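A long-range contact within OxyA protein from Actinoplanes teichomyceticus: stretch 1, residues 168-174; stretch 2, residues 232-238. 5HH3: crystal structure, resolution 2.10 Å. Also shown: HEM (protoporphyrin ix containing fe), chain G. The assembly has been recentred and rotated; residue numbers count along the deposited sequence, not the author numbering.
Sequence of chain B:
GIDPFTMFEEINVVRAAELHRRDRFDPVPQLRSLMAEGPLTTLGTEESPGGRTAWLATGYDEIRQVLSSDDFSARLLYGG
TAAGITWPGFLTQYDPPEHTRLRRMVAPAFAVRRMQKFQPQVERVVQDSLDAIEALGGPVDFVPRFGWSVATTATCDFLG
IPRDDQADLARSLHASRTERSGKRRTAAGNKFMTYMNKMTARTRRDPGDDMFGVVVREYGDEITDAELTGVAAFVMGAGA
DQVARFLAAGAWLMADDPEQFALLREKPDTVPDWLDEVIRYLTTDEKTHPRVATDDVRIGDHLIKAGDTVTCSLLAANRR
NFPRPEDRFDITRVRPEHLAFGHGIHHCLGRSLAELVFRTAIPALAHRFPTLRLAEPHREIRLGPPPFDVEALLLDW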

# COMPACT_ATOMS: atom_id res chain seq x y z
N ASP B 168 9.50 -28.28 10.62
CA ASP B 168 8.74 -28.43 9.37
C ASP B 168 7.50 -27.53 9.35
O ASP B 168 7.23 -26.89 8.34
CB ASP B 168 8.31 -29.89 9.14
CG ASP B 168 9.48 -30.81 8.76
OD1 ASP B 168 10.61 -30.32 8.51
OD2 ASP B 168 9.28 -32.05 8.68
N LEU B 169 6.79 -27.48 10.47
CA LEU B 169 5.55 -26.73 10.58
C LEU B 169 5.80 -25.23 10.49
O LEU B 169 5.14 -24.53 9.73
CB LEU B 169 4.82 -27.09 11.88
CG LEU B 169 3.41 -26.52 12.06
CD1 LEU B 169 2.43 -27.16 11.09
CD2 LEU B 169 2.98 -26.71 13.51
N ALA B 170 6.78 -24.74 11.26
CA ALA B 170 7.17 -23.32 11.19
C ALA B 170 7.59 -22.93 9.77
O ALA B 170 7.14 -21.91 9.24
CB ALA B 170 8.27 -23.01 12.19
N ARG B 171 8.40 -23.78 9.13
CA ARG B 171 8.81 -23.57 7.73
C ARG B 171 7.60 -23.42 6.78
O ARG B 171 7.50 -22.45 6.02
CB ARG B 171 9.73 -24.70 7.29
CG ARG B 171 10.40 -24.54 5.94
CD ARG B 171 11.21 -25.78 5.55
NE ARG B 171 12.03 -26.27 6.67
CZ ARG B 171 12.16 -27.54 7.07
NH1 ARG B 171 11.56 -28.56 6.44
NH2 ARG B 171 12.94 -27.81 8.12
N SER B 172 6.67 -24.37 6.86
CA SER B 172 5.40 -24.32 6.10
C SER B 172 4.63 -23.01 6.28
O SER B 172 4.17 -22.43 5.30
CB SER B 172 4.47 -25.46 6.52
OG SER B 172 5.17 -26.67 6.62
N LEU B 173 4.47 -22.58 7.53
CA LEU B 173 3.75 -21.34 7.83
C LEU B 173 4.46 -20.14 7.23
O LEU B 173 3.81 -19.24 6.70
CB LEU B 173 3.60 -21.12 9.34
CG LEU B 173 2.97 -19.78 9.78
CD1 LEU B 173 1.57 -19.62 9.20
CD2 LEU B 173 2.94 -19.65 11.29
N HIS B 174 5.79 -20.13 7.35
CA HIS B 174 6.60 -19.04 6.81
C HIS B 174 6.57 -19.02 5.28
O HIS B 174 6.43 -17.95 4.70
CB HIS B 174 8.05 -19.11 7.30
CG HIS B 174 8.95 -18.09 6.66
ND1 HIS B 174 9.78 -18.39 5.60
CD2 HIS B 174 9.13 -16.77 6.93
CE1 HIS B 174 10.44 -17.30 5.24
NE2 HIS B 174 10.07 -16.31 6.03
N ALA B 232 -3.27 -19.80 16.39
CA ALA B 232 -1.99 -20.52 16.31
C ALA B 232 -1.04 -19.92 15.29
O ALA B 232 0.13 -19.69 15.59
CB ALA B 232 -2.21 -22.00 16.02
N ALA B 233 -1.55 -19.65 14.10
CA ALA B 233 -0.78 -19.06 13.02
C ALA B 233 -0.25 -17.67 13.40
O ALA B 233 0.91 -17.34 13.12
CB ALA B 233 -1.60 -19.02 11.75
N PHE B 234 -1.07 -16.86 14.07
CA PHE B 234 -0.59 -15.60 14.60
C PHE B 234 0.54 -15.78 15.64
O PHE B 234 1.56 -15.08 15.58
CB PHE B 234 -1.71 -14.76 15.20
CG PHE B 234 -1.37 -13.33 15.26
CD1 PHE B 234 -1.57 -12.51 14.15
CD2 PHE B 234 -0.76 -12.79 16.39
CE1 PHE B 234 -1.22 -11.18 14.17
CE2 PHE B 234 -0.41 -11.45 16.43
CZ PHE B 234 -0.65 -10.64 15.32
N VAL B 235 0.36 -16.69 16.58
CA VAL B 235 1.37 -16.93 17.58
C VAL B 235 2.71 -17.41 16.95
O VAL B 235 3.78 -16.87 17.27
CB VAL B 235 0.86 -17.89 18.67
CG1 VAL B 235 1.97 -18.33 19.61
CG2 VAL B 235 -0.25 -17.21 19.47
N MET B 236 2.62 -18.42 16.08
CA MET B 236 3.78 -18.95 15.36
C MET B 236 4.42 -18.04 14.31
O MET B 236 5.60 -18.17 14.06
CB MET B 236 3.42 -20.26 14.66
CG MET B 236 3.60 -21.45 15.53
SD MET B 236 2.96 -22.92 14.71
CE MET B 236 4.21 -23.07 13.44
N GLY B 237 3.63 -17.16 13.69
CA GLY B 237 4.11 -16.30 12.61
C GLY B 237 4.54 -14.96 13.17
O GLY B 237 5.74 -14.74 13.46
N ALA B 238 3.55 -14.09 13.36
CA ALA B 238 3.74 -12.71 13.80
C ALA B 238 4.26 -12.58 15.22
O ALA B 238 5.17 -11.78 15.48
CB ALA B 238 2.42 -11.95 13.67
CHA HEM G . -1.36 -6.53 19.39
CHB HEM G . -0.15 -11.19 19.99
CHC HEM G . 4.42 -9.86 20.98
CHD HEM G . 3.17 -5.23 20.45
C1A HEM G . -1.40 -7.90 19.44
C2A HEM G . -2.54 -8.68 19.08
C3A HEM G . -2.21 -9.99 19.26
C4A HEM G . -0.86 -10.03 19.72
CMA HEM G . -3.09 -11.18 19.00
CAA HEM G . -3.88 -8.13 18.61
CBA HEM G . -4.75 -7.85 19.83
CGA HEM G . -6.12 -7.27 19.50
O1A HEM G . -6.35 -6.65 18.43
O2A HEM G . -7.05 -7.39 20.34
C1B HEM G . 1.22 -11.25 20.30
C2B HEM G . 1.95 -12.47 20.53
C3B HEM G . 3.25 -12.11 20.81
C4B HEM G . 3.27 -10.62 20.75
CMB HEM G . 1.40 -13.88 20.47
CAB HEM G . 4.44 -12.92 21.16
CBB HEM G . 4.48 -14.23 21.41
C1C HEM G . 4.52 -8.47 20.92
C2C HEM G . 5.69 -7.72 21.14
C3C HEM G . 5.33 -6.37 20.98
C4C HEM G . 3.93 -6.35 20.67
CMC HEM G . 7.06 -8.28 21.47
CAC HEM G . 6.15 -5.14 21.11
CBC HEM G . 7.43 -5.08 21.48
C1D HEM G . 1.82 -5.26 20.11
C2D HEM G . 1.09 -4.01 19.83
C3D HEM G . -0.17 -4.36 19.53
C4D HEM G . -0.19 -5.84 19.63
CMD HEM G . 1.58 -2.58 19.84
CAD HEM G . -1.30 -3.40 19.18
CBD HEM G . -1.34 -2.99 17.70
CGD HEM G . -2.50 -2.01 17.43
O1D HEM G . -2.76 -1.58 16.30
O2D HEM G . -3.25 -1.59 18.33
NA HEM G . -0.39 -8.75 19.84
NB HEM G . 2.03 -10.21 20.48
NC HEM G . 3.46 -7.63 20.68
ND HEM G . 1.01 -6.33 20.01
FE HEM G . 1.49 -8.19 20.24
O HOH W 1 1.78 -8.35 18.17

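The two stretches belong to helices that cross almost at right angles, with an angle of 91° between their N-to-C directions and a closest approach of 9.9 Å between their axes. Such a crossing limits the contact to a small patch, and the 239 Å² buried in total comes mostly from two residues, Leu173 and Met236, each of which has 82 Å² covered by the opposing stretch. No hydrogen bond passes between the two stretches; the side chains meet through apolar packing alone.

Leu173 points its CA-to-CB bond toward the second helix and adopts a t, p conformation (chi1 175°, chi2 59°). Both methyl groups reach Ala233, CD2 at its carbonyl oxygen and CD1 at its CB, and CD2 also meets Met236 and Gly237. Leu173 CD2 lies 3.5 Å from Met236 CB and also 3.5 Å from Gly237 N, so it rests against the backbone as well as against a side chain. It is 3.6 Å from Ala233 O, the carbonyl that accepts the hydrogen bond from Gly237 N (2.8 Å between Gly237 N and Ala233 O); the methyl thus packs beside a backbone polar pair already paired within the second helix. Leu173 CD1 approaches Ala233 CB at 4.1 Å. Gly237 presents no side chain here, and an ideally placed CB would lie 3.6 Å from Leu173 CD2 and only 2.9 Å from Ala233 O, the latter a clash within the second helix itself. Its phi/psi of -94/-82 departs from the values of its neighbours, in the segment where the helix widens into a pi-type turn at 235-238.

Met236 answers from the other side. Its CA-to-CB bond also points toward the partner helix, and its m, t, p conformation (chi1 -87°, chi2 173°, chi3 70°) extends the chain through CG and then turns the terminal methyl at the sulfur. Met236 CE consequently reaches Ala170 CA at 3.7 Å and Leu169 CG at 3.8 Å, with Ala170 CB slightly farther from CE at 4.2 Å. Ala170 CB points sideways, and the closest approach of the Met236 methyl is to the backbone CA; the CA atoms of Ala170 and Met236, 6.9 Å apart, form the nearest such pair across the contact. Leu169 shares the t, p conformation of Leu173 (chi1 -173°, chi2 69°), but its CA-to-CB bond points sideways; the end of its side chain comes nearer to the second helix than that bond alone would suggest.

Residues facing elsewhere make local or ligand contacts. Arg171, whose CA-to-CB bond points away from the second stretch, folds back through chi3 -46° to form a salt bridge to Asp168, with Arg171 NH1 2.9 Å from Asp168 OD1, although the N-H...acceptor angle of 123° makes the hydrogen bond weak. Ser172, with chi1 in the m well, donates from OG to Asp168 O at 2.7 Å. On the second helix, the CA-to-CB bond of Phe234 also points away from the first stretch, and its ring sets its edge toward the heme, Phe234 CE2 lying 3.6 Å from HEM CHB.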